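Local atomic coordinates of galactonate dehydratase (Zobellia galactanivorans, PDB entry 5OLC), a protein that belongs to the enolase superfamily, joining a mandelate racemase/muconate lactonizing enzyme-type N-terminal domain to an enolase-like C-terminal barrel domain. Residues A[347-352]-A[376-381]; A[17-22]-A[37-42]; A[307-312]-A[338-343]. All coordinates share one frame; numbering follows the deposited sequence.

Interaction 1. Residues A[347-352]-A[376-381]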
loop_
_atom_site.group_PDB
_atom_site.type_symbol
_atom_site.label_atom_id
_atom_site.label_comp_id
_atom_site.label_asym_id
_atom_site.label_seq_id
_atom_site.Cartn_x
_atom_site.Cartn_y
_atom_site.Cartn_z
ATOM N N ASP A 347 31.641 38.886 5.940
ATOM C CA ASP A 347 32.247 39.623 7.044
ATOM C C ASP A 347 32.442 41.145 6.811
ATOM O O ASP A 347 32.508 41.889 7.794
ATOM C CB ASP A 347 33.552 38.949 7.471
ATOM C CG ASP A 347 33.306 37.613 8.155
ATOM O OD1 ASP A 347 32.449 37.559 9.073
ATOM O OD2 ASP A 347 33.961 36.623 7.773
ATOM N N GLU A 348 32.470 41.615 5.551
ATOM C CA GLU A 348 32.655 43.043 5.273
ATOM C C GLU A 348 31.378 43.757 4.826
ATOM O O GLU A 348 31.085 44.824 5.353
ATOM C CB GLU A 348 33.786 43.283 4.252
ATOM C CG GLU A 348 35.173 42.867 4.717
ATOM C CD GLU A 348 36.278 42.946 3.677
ATOM O OE1 GLU A 348 36.264 43.894 2.856
ATOM O OE2 GLU A 348 37.184 42.081 3.710
ATOM N N VAL A 349 30.647 43.208 3.843
ATOM C CA VAL A 349 29.439 43.857 3.324
ATOM C C VAL A 349 28.307 43.869 4.361
ATOM O O VAL A 349 27.587 44.869 4.447
ATOM C CB VAL A 349 28.982 43.298 1.951
ATOM C CG1 VAL A 349 27.847 44.132 1.360
ATOM C CG2 VAL A 349 30.143 43.237 0.967
ATOM N N THR A 350 28.171 42.786 5.165
ATOM C CA THR A 350 27.112 42.708 6.179
ATOM C C THR A 350 27.619 42.849 7.608
ATOM O O THR A 350 28.599 42.225 8.023
ATOM C CB THR A 350 26.230 41.474 6.025
ATOM O OG1 THR A 350 27.046 40.314 5.941
ATOM C CG2 THR A 350 25.300 41.576 4.841
ATOM N N LEU A 351 26.880 43.671 8.351
ATOM C CA LEU A 351 27.097 44.040 9.734
ATOM C C LEU A 351 26.064 43.374 10.647
ATOM O O LEU A 351 24.859 43.633 10.538
ATOM C CB LEU A 351 27.001 45.572 9.871
ATOM C CG LEU A 351 27.843 46.401 8.919
ATOM C CD1 LEU A 351 27.117 47.661 8.526
ATOM C CD2 LEU A 351 29.221 46.690 9.509
ATOM N N HIS A 352 26.552 42.524 11.557
ATOM C CA HIS A 352 25.723 41.818 12.521
ATOM C C HIS A 352 25.909 42.393 13.939
ATOM O O HIS A 352 26.945 42.987 14.245
ATOM C CB HIS A 352 26.028 40.310 12.481
ATOM C CG HIS A 352 27.386 39.924 12.992
ATOM N ND1 HIS A 352 27.572 39.503 14.294
ATOM C CD2 HIS A 352 28.571 39.868 12.345
ATOM C CE1 HIS A 352 28.857 39.207 14.399
ATOM N NE2 HIS A 352 29.498 39.415 13.255
ATOM N N ASP A 376 29.514 51.329 1.646
ATOM C CA ASP A 376 30.798 51.592 0.998
ATOM C C ASP A 376 31.399 50.271 0.530
ATOM O O ASP A 376 31.867 50.182 -0.610
ATOM C CB ASP A 376 31.753 52.349 1.935
ATOM C CG ASP A 376 31.294 53.750 2.319
ATOM O OD1 ASP A 376 30.635 54.418 1.478
ATOM O OD2 ASP A 376 31.634 54.196 3.433
ATOM N N LYS A 377 31.328 49.223 1.387
ATOM C CA LYS A 377 31.802 47.866 1.054
ATOM C C LYS A 377 30.846 47.177 0.070
ATOM O O LYS A 377 31.253 46.265 -0.646
ATOM C CB LYS A 377 32.032 47.027 2.309
ATOM C CG LYS A 377 33.039 47.663 3.250
ATOM C CD LYS A 377 34.288 46.821 3.398
ATOM C CE LYS A 377 35.033 47.126 4.682
ATOM N NZ LYS A 377 34.247 46.769 5.901
ATOM N N LEU A 378 29.590 47.661 0.008
ATOM C CA LEU A 378 28.551 47.227 -0.926
ATOM C C LEU A 378 28.941 47.759 -2.300
ATOM O O LEU A 378 29.072 46.955 -3.223
ATOM C CB LEU A 378 27.164 47.765 -0.486
ATOM C CG LEU A 378 25.852 47.276 -1.153
ATOM C CD1 LEU A 378 25.536 48.009 -2.440
ATOM C CD2 LEU A 378 25.774 45.788 -1.288
ATOM N N GLU A 379 29.179 49.098 -2.434
ATOM C CA GLU A 379 29.601 49.744 -3.700
ATOM C C GLU A 379 30.917 49.188 -4.228
ATOM O O GLU A 379 31.084 49.065 -5.442
ATOM C CB GLU A 379 29.695 51.272 -3.562
ATOM C CG GLU A 379 28.352 51.988 -3.664
ATOM C CD GLU A 379 27.669 52.003 -5.019
ATOM O OE1 GLU A 379 26.423 51.854 -5.054
ATOM O OE2 GLU A 379 28.374 52.189 -6.039
ATOM N N HIS A 380 31.836 48.829 -3.308
ATOM C CA HIS A 380 33.132 48.269 -3.652
ATOM C C HIS A 380 33.052 46.878 -4.241
ATOM O O HIS A 380 33.699 46.625 -5.253
ATOM C CB HIS A 380 34.103 48.286 -2.459
ATOM C CG HIS A 380 35.431 47.672 -2.790
ATOM N ND1 HIS A 380 35.818 46.462 -2.250
ATOM C CD2 HIS A 380 36.373 48.077 -3.675
ATOM C CE1 HIS A 380 37.002 46.197 -2.775
ATOM N NE2 HIS A 380 37.372 47.134 -3.646
ATOM N N TYR A 381 32.292 45.972 -3.610
ATOM C CA TYR A 381 32.186 44.576 -4.023
ATOM C C TYR A 381 31.159 44.273 -5.118
ATOM O O TYR A 381 31.154 43.152 -5.621
ATOM C CB TYR A 381 31.920 43.710 -2.806
ATOM C CG TYR A 381 33.137 43.470 -1.946
ATOM C CD1 TYR A 381 34.054 42.476 -2.270
ATOM C CD2 TYR A 381 33.321 44.163 -0.755
ATOM C CE1 TYR A 381 35.145 42.203 -1.447
ATOM C CE2 TYR A 381 34.414 43.906 0.072
ATOM C CZ TYR A 381 35.326 42.924 -0.279
ATOM O OH TYR A 381 36.428 42.662 0.497
#
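The phenol OH of Tyr381 donates a hydrogen bond to Glu348 OE1, 2.7 Å away, the one hydrogen bond across this contact. It meets OE1 from above the carboxylate, 53° out of its plane, and the carboxylate and the ring are turned 69° against each other. Glu348 OE1 lies at the edge of the Tyr381 ring, near its plane, beside CE2 as well as OH. Glu348 OE2 is also close to OH, but at an angle too poor for a bond. A chi1 of -64° sets Glu348 CG anti to the carbonyl carbon, and the chain beyond is extended, with the carboxylate at the phenol.

Lys377 crosses Glu348 at about a right angle, and its aliphatic part makes the contact. Lys377 CD lies 3.6 Å from Glu348 OE1 and also touches Glu348 CB. Lys377 NZ stays 4.6 Å from Glu348 OE1, with no salt bridge; a long, weak ion pair links NZ to Asp374. Beside this polar group, Val349 supplies the apolar part with both methyls. Val349 CG1 packs on Leu378 CD2 at 3.7 Å. Val349 CG2 approaches Tyr381 CD2 obliquely at 3.7 Å while also facing the Lys377 carbonyl O at 3.6 Å. Val349 and Leu378 both continue onto Ile19 of strand 11-22 and Val373 of strand 371-373.

The contact thus docks the short C-terminal helix 375-381 against residues 348 and 349, which lead into strand 350-357, a buried valine next to a partly exposed polar layer. The phenol grips one carboxylate oxygen by a single bond; this donated bond and the nearby lysine charge would both be expected to favour the ionised form of Glu348.

Interaction 2. Residues A[17-22]-A[37-42]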
loop_
_atom_site.group_PDB
_atom_site.type_symbol
_atom_site.label_atom_id
_atom_site.label_comp_id
_atom_site.label_asym_id
_atom_site.label_seq_id
_atom_site.Cartn_x
_atom_site.Cartn_y
_atom_site.Cartn_z
ATOM N N TYR A 17 21.144 43.615 -5.181
ATOM C CA TYR A 17 22.571 43.859 -5.381
ATOM C C TYR A 17 23.317 42.555 -5.445
ATOM O O TYR A 17 23.215 41.750 -4.515
ATOM C CB TYR A 17 23.180 44.714 -4.262
ATOM C CG TYR A 17 22.465 46.022 -3.991
ATOM C CD1 TYR A 17 22.614 47.112 -4.848
ATOM C CD2 TYR A 17 21.695 46.196 -2.846
ATOM C CE1 TYR A 17 21.969 48.325 -4.598
ATOM C CE2 TYR A 17 21.048 47.406 -2.583
ATOM C CZ TYR A 17 21.188 48.469 -3.464
ATOM O OH TYR A 17 20.550 49.666 -3.234
ATOM N N VAL A 18 24.065 42.340 -6.552
ATOM C CA VAL A 18 24.910 41.165 -6.770
ATOM C C VAL A 18 26.299 41.571 -6.318
ATOM O O VAL A 18 26.879 42.512 -6.875
ATOM C CB VAL A 18 24.926 40.677 -8.234
ATOM C CG1 VAL A 18 25.889 39.513 -8.400
ATOM C CG2 VAL A 18 23.541 40.296 -8.705
ATOM N N ILE A 19 26.813 40.903 -5.290
ATOM C CA ILE A 19 28.124 41.243 -4.752
ATOM C C ILE A 19 29.099 40.104 -5.037
ATOM O O ILE A 19 28.765 38.938 -4.816
ATOM C CB ILE A 19 28.065 41.713 -3.264
ATOM C CG1 ILE A 19 27.316 40.702 -2.347
ATOM C CG2 ILE A 19 27.436 43.109 -3.187
ATOM C CD1 ILE A 19 27.549 40.843 -0.811
ATOM N N SER A 20 30.276 40.444 -5.602
ATOM C CA SER A 20 31.305 39.483 -6.006
ATOM C C SER A 20 32.649 39.628 -5.261
ATOM O O SER A 20 33.029 40.746 -4.911
ATOM C CB SER A 20 31.527 39.587 -7.512
ATOM O OG SER A 20 32.313 38.502 -7.982
ATOM N N HIS A 21 33.369 38.499 -5.030
ATOM C CA HIS A 21 34.694 38.461 -4.373
ATOM C C HIS A 21 35.427 37.124 -4.616
ATOM O O HIS A 21 34.851 36.068 -4.365
ATOM C CB HIS A 21 34.596 38.827 -2.869
ATOM C CG HIS A 21 35.407 37.987 -1.930
ATOM N ND1 HIS A 21 36.771 38.173 -1.785
ATOM C CD2 HIS A 21 35.007 37.012 -1.082
ATOM C CE1 HIS A 21 37.159 37.286 -0.878
ATOM N NE2 HIS A 21 36.131 36.572 -0.421
ATOM N N LYS A 22 36.690 37.177 -5.105
ATOM C CA LYS A 22 37.537 36.002 -5.380
ATOM C C LYS A 22 38.572 35.822 -4.270
ATOM O O LYS A 22 39.159 36.816 -3.842
ATOM C CB LYS A 22 38.249 36.160 -6.733
ATOM N N ARG A 37 32.937 34.140 -5.232
ATOM C CA ARG A 37 31.726 33.929 -4.431
ATOM C C ARG A 37 30.817 35.067 -4.880
ATOM O O ARG A 37 31.117 36.232 -4.605
ATOM C CB ARG A 37 31.971 34.055 -2.901
ATOM C CG ARG A 37 32.968 33.085 -2.259
ATOM C CD ARG A 37 32.412 31.681 -2.029
ATOM N NE ARG A 37 31.580 31.564 -0.827
ATOM C CZ ARG A 37 32.038 31.265 0.387
ATOM N NH1 ARG A 37 33.341 31.099 0.591
ATOM N NH2 ARG A 37 31.201 31.143 1.408
ATOM N N LYS A 38 29.772 34.750 -5.652
ATOM C CA LYS A 38 28.805 35.733 -6.143
ATOM C C LYS A 38 27.471 35.476 -5.441
ATOM O O LYS A 38 26.839 34.437 -5.667
ATOM C CB LYS A 38 28.649 35.628 -7.668
ATOM C CG LYS A 38 29.194 36.820 -8.442
ATOM C CD LYS A 38 29.184 36.579 -9.962
ATOM C CE LYS A 38 30.463 35.979 -10.503
ATOM N NZ LYS A 38 31.561 36.977 -10.563
ATOM N N ILE A 39 27.075 36.394 -4.540
ATOM C CA ILE A 39 25.798 36.272 -3.832
ATOM C C ILE A 39 24.928 37.503 -4.139
ATOM O O ILE A 39 25.461 38.584 -4.361
ATOM C CB ILE A 39 25.907 35.921 -2.293
ATOM C CG1 ILE A 39 25.794 37.135 -1.410
ATOM C CG2 ILE A 39 27.145 35.083 -1.900
ATOM C CD1 ILE A 39 24.670 37.083 -0.704
ATOM N N CYS A 40 23.611 37.317 -4.193
ATOM C CA CYS A 40 22.640 38.387 -4.421
ATOM C C CYS A 40 21.967 38.713 -3.082
ATOM O O CYS A 40 21.704 37.805 -2.296
ATOM C CB CYS A 40 21.620 37.989 -5.484
ATOM S SG CYS A 40 20.293 39.200 -5.731
ATOM N N ILE A 41 21.717 40.011 -2.815
ATOM C CA ILE A 41 21.129 40.583 -1.584
ATOM C C ILE A 41 20.038 41.612 -2.018
ATOM O O ILE A 41 20.185 42.208 -3.079
ATOM C CB ILE A 41 22.304 41.308 -0.837
ATOM C CG1 ILE A 41 23.410 40.343 -0.338
ATOM C CG2 ILE A 41 21.850 42.212 0.265
ATOM C CD1 ILE A 41 23.207 39.594 0.941
ATOM N N VAL A 42 18.991 41.850 -1.206
ATOM C CA VAL A 42 17.946 42.863 -1.478
ATOM C C VAL A 42 17.787 43.849 -0.338
ATOM O O VAL A 42 17.948 43.480 0.826
ATOM C CB VAL A 42 16.534 42.314 -1.774
ATOM C CG1 VAL A 42 16.143 42.455 -3.232
ATOM C CG2 VAL A 42 16.329 40.908 -1.224
#
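Tyr17 and Ile41 form an antiparallel hydrogen-bonded pair: Tyr17 N donates to Ile41 O at 2.7 Å, and Ile41 N returns a bond to Tyr17 O at 2.9 Å. Two residues on, Ile19 N meets Ile39 O at 2.8 Å, nearly along the C=O axis, and Ile39 N answers to Ile19 O at 3.1 Å. Between them Val18 and Cys40 are a non-hydrogen-bonded pair; Val18 CG2 and Cys40 CB touch only loosely. Toward His21 and Arg37 the bonding is less regular, with His21 N reaching Arg37 O by a bent bond.

On the face of Tyr17, Ile19, Ile39 and Ile41, Ile19 CG1 lies between its backbone N and carbonyl carbon (chi1 53°), which sets it beside Ile39 CG1 at 4.0 Å. Ile19 CD1 reaches Ile41 CG1 at 4.2 Å. On the other face, Lys38 NZ donates to Ser20 OG at 3.1 Å.

Further out, Ile19 packs on Leu345 and Ile41 on Thr308, while Val18 and Cys40 face helix 60-70. Arg37 leaves the sheet for a cation-pi contact with Trp306 and a salt bridge from NH2 to Asp339 OD2. Strand 51-56 completes the three-stranded antiparallel meander that characterises the N-terminal domain of the enolase superfamily.

Interaction 3. Residues A[307-312]-A[338-343]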
loop_
_atom_site.group_PDB
_atom_site.type_symbol
_atom_site.label_atom_id
_atom_site.label_comp_id
_atom_site.label_asym_id
_atom_site.label_seq_id
_atom_site.Cartn_x
_atom_site.Cartn_y
_atom_site.Cartn_z
ATOM N N GLY A 307 25.595 31.898 3.434
ATOM C CA GLY A 307 25.614 33.232 2.847
ATOM C C GLY A 307 26.228 34.290 3.736
ATOM O O GLY A 307 27.229 34.029 4.417
ATOM N N THR A 308 25.640 35.505 3.720
ATOM C CA THR A 308 26.111 36.622 4.547
ATOM C C THR A 308 25.371 36.582 5.889
ATOM O O THR A 308 24.634 35.628 6.150
ATOM C CB THR A 308 25.952 37.981 3.832
ATOM O OG1 THR A 308 24.587 38.372 3.836
ATOM C CG2 THR A 308 26.510 38.004 2.430
ATOM N N TRP A 309 25.538 37.608 6.734
ATOM C CA TRP A 309 24.835 37.635 8.006
ATOM C C TRP A 309 23.358 37.925 7.830
ATOM O O TRP A 309 22.619 37.694 8.784
ATOM C CB TRP A 309 25.484 38.576 9.021
ATOM C CG TRP A 309 26.858 38.153 9.431
ATOM C CD1 TRP A 309 28.035 38.600 8.907
ATOM C CD2 TRP A 309 27.204 37.199 10.447
ATOM N NE1 TRP A 309 29.098 37.979 9.530
ATOM C CE2 TRP A 309 28.615 37.106 10.472
ATOM C CE3 TRP A 309 26.462 36.430 11.355
ATOM C CZ2 TRP A 309 29.299 36.272 11.366
ATOM C CZ3 TRP A 309 27.143 35.604 12.243
ATOM C CH2 TRP A 309 28.543 35.532 12.243
ATOM N N ILE A 310 22.899 38.381 6.622
ATOM C CA ILE A 310 21.455 38.561 6.383
ATOM C C ILE A 310 20.809 37.179 6.491
ATOM O O ILE A 310 19.823 37.036 7.209
ATOM C CB ILE A 310 21.074 39.276 5.056
ATOM C CG1 ILE A 310 21.619 40.711 5.027
ATOM C CG2 ILE A 310 19.559 39.297 4.904
ATOM C CD1 ILE A 310 21.704 41.325 3.713
ATOM N N ALA A 311 21.430 36.162 5.827
ATOM C CA ALA A 311 21.082 34.741 5.820
ATOM C C ALA A 311 21.269 34.113 7.197
ATOM O O ALA A 311 20.351 33.425 7.669
ATOM C CB ALA A 311 21.950 34.003 4.835
ATOM N N ILE A 312 22.458 34.314 7.842
ATOM C CA ILE A 312 22.713 33.741 9.168
ATOM C C ILE A 312 21.685 34.259 10.179
ATOM O O ILE A 312 21.108 33.450 10.901
ATOM C CB ILE A 312 24.173 33.895 9.639
ATOM C CG1 ILE A 312 25.127 33.269 8.623
ATOM C CG2 ILE A 312 24.387 33.285 11.039
ATOM C CD1 ILE A 312 26.456 34.012 8.437
ATOM N N LEU A 338 26.874 27.533 10.742
ATOM C CA LEU A 338 27.719 28.712 10.830
ATOM C C LEU A 338 28.956 28.539 9.943
ATOM O O LEU A 338 29.929 27.902 10.365
ATOM C CB LEU A 338 28.097 29.006 12.293
ATOM C CG LEU A 338 28.657 30.400 12.601
ATOM C CD1 LEU A 338 27.573 31.481 12.536
ATOM C CD2 LEU A 338 29.292 30.422 13.954
ATOM N N ASP A 339 28.895 29.079 8.696
ATOM C CA ASP A 339 29.988 29.032 7.713
ATOM C C ASP A 339 31.235 29.713 8.270
ATOM O O ASP A 339 31.198 30.910 8.558
ATOM C CB ASP A 339 29.563 29.674 6.374
ATOM C CG ASP A 339 30.615 29.644 5.271
ATOM O OD1 ASP A 339 31.352 28.638 5.177
ATOM O OD2 ASP A 339 30.678 30.615 4.481
ATOM N N ARG A 340 32.320 28.948 8.473
ATOM C CA ARG A 340 33.554 29.512 9.039
ATOM C C ARG A 340 34.696 29.675 8.003
ATOM O O ARG A 340 35.831 30.006 8.369
ATOM C CB ARG A 340 34.018 28.715 10.280
ATOM C CG ARG A 340 33.059 28.706 11.483
ATOM C CD ARG A 340 32.375 30.035 11.799
ATOM N NE ARG A 340 33.305 31.089 12.205
ATOM C CZ ARG A 340 33.094 32.388 12.016
ATOM N NH1 ARG A 340 31.990 32.808 11.409
ATOM N NH2 ARG A 340 33.994 33.275 12.413
ATOM N N THR A 341 34.368 29.496 6.709
ATOM C CA THR A 341 35.308 29.629 5.592
ATOM C C THR A 341 35.651 31.112 5.341
ATOM O O THR A 341 35.144 32.002 6.041
ATOM C CB THR A 341 34.743 28.943 4.321
ATOM O OG1 THR A 341 33.548 29.605 3.905
ATOM C CG2 THR A 341 34.493 27.445 4.508
ATOM N N GLU A 342 36.514 31.370 4.337
ATOM C CA GLU A 342 36.921 32.721 3.960
ATOM C C GLU A 342 35.794 33.384 3.179
ATOM O O GLU A 342 35.414 32.902 2.105
ATOM C CB GLU A 342 38.230 32.695 3.154
ATOM C CG GLU A 342 39.468 32.881 4.017
ATOM C CD GLU A 342 40.065 31.641 4.661
ATOM O OE1 GLU A 342 41.176 31.236 4.245
ATOM O OE2 GLU A 342 39.476 31.136 5.644
ATOM N N ASN A 343 35.227 34.458 3.752
ATOM C CA ASN A 343 34.128 35.181 3.122
ATOM C C ASN A 343 34.123 36.657 3.472
ATOM O O ASN A 343 33.644 37.069 4.533
ATOM C CB ASN A 343 32.783 34.523 3.417
ATOM C CG ASN A 343 31.687 34.855 2.436
ATOM O OD1 ASN A 343 31.685 35.891 1.758
ATOM N ND2 ASN A 343 30.675 34.008 2.417
#
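Apolar contact centres on Leu338 CD1, which touches Ile312 CG2 at 4.0 Å and the six-membered ring of Trp309 at CZ3, 4.2 Å away. A chi1 of -164° puts Leu338 CG anti to the backbone N, and chi2 72° then places CD1 at the two side chains. Leu338 crosses Ile312 at about a right angle. Ile312 also lays CD1 over one face of the Trp309 ring, offset toward the rim. His352 stacks on the same indole.

Polar groups approach without bonding across the segments. Arg340 NH1 lies 4.4 Å from Trp309 CZ2, which sits at the edge of the guanidinium. Asn343 ND2 faces Gly307 O at 4.0 Å, too far to bond, while its OD1 caps the next helix at Arg346 N.

Hydrogen bonds also form within each segment. Thr308 OG1 accepts from Ile310 N at 3.3 Å as the N-cap of helix 309-321, and also bonds Glu55. Thr341 OG1 donates to Asp339 OD1 at 2.7 Å, on the syn side and 25° out of the carboxylate plane, bridging the turn; Asp339 OD2 pairs with Arg37.

Helix 309-321 and strand 337-339 of the barrel domain therefore hold together here by apolar packing, with no hydrogen bond across the contact.

The three contacts lie close together, with centres about 10 Å (1 and 2), 13 Å (1 and 3) and 12 Å (2 and 3) apart. Along the chain, interaction 2 comes first, in the N-terminal domain, then interaction 3 and interaction 1. Helix 344-349 follows strand 337-339 directly, and both of these later contacts reach the same mixed sheet. Tyr381 O probably accepts a hydrogen bond from Ser20 N, tying the C-terminal helix to strand 11-22; the Arg37-Asp339 salt bridge spans the two domains; Thr350 OG1 probably bonds Trp309 N. The trio thus marks where the N-terminal sheet rests against the barrel domain.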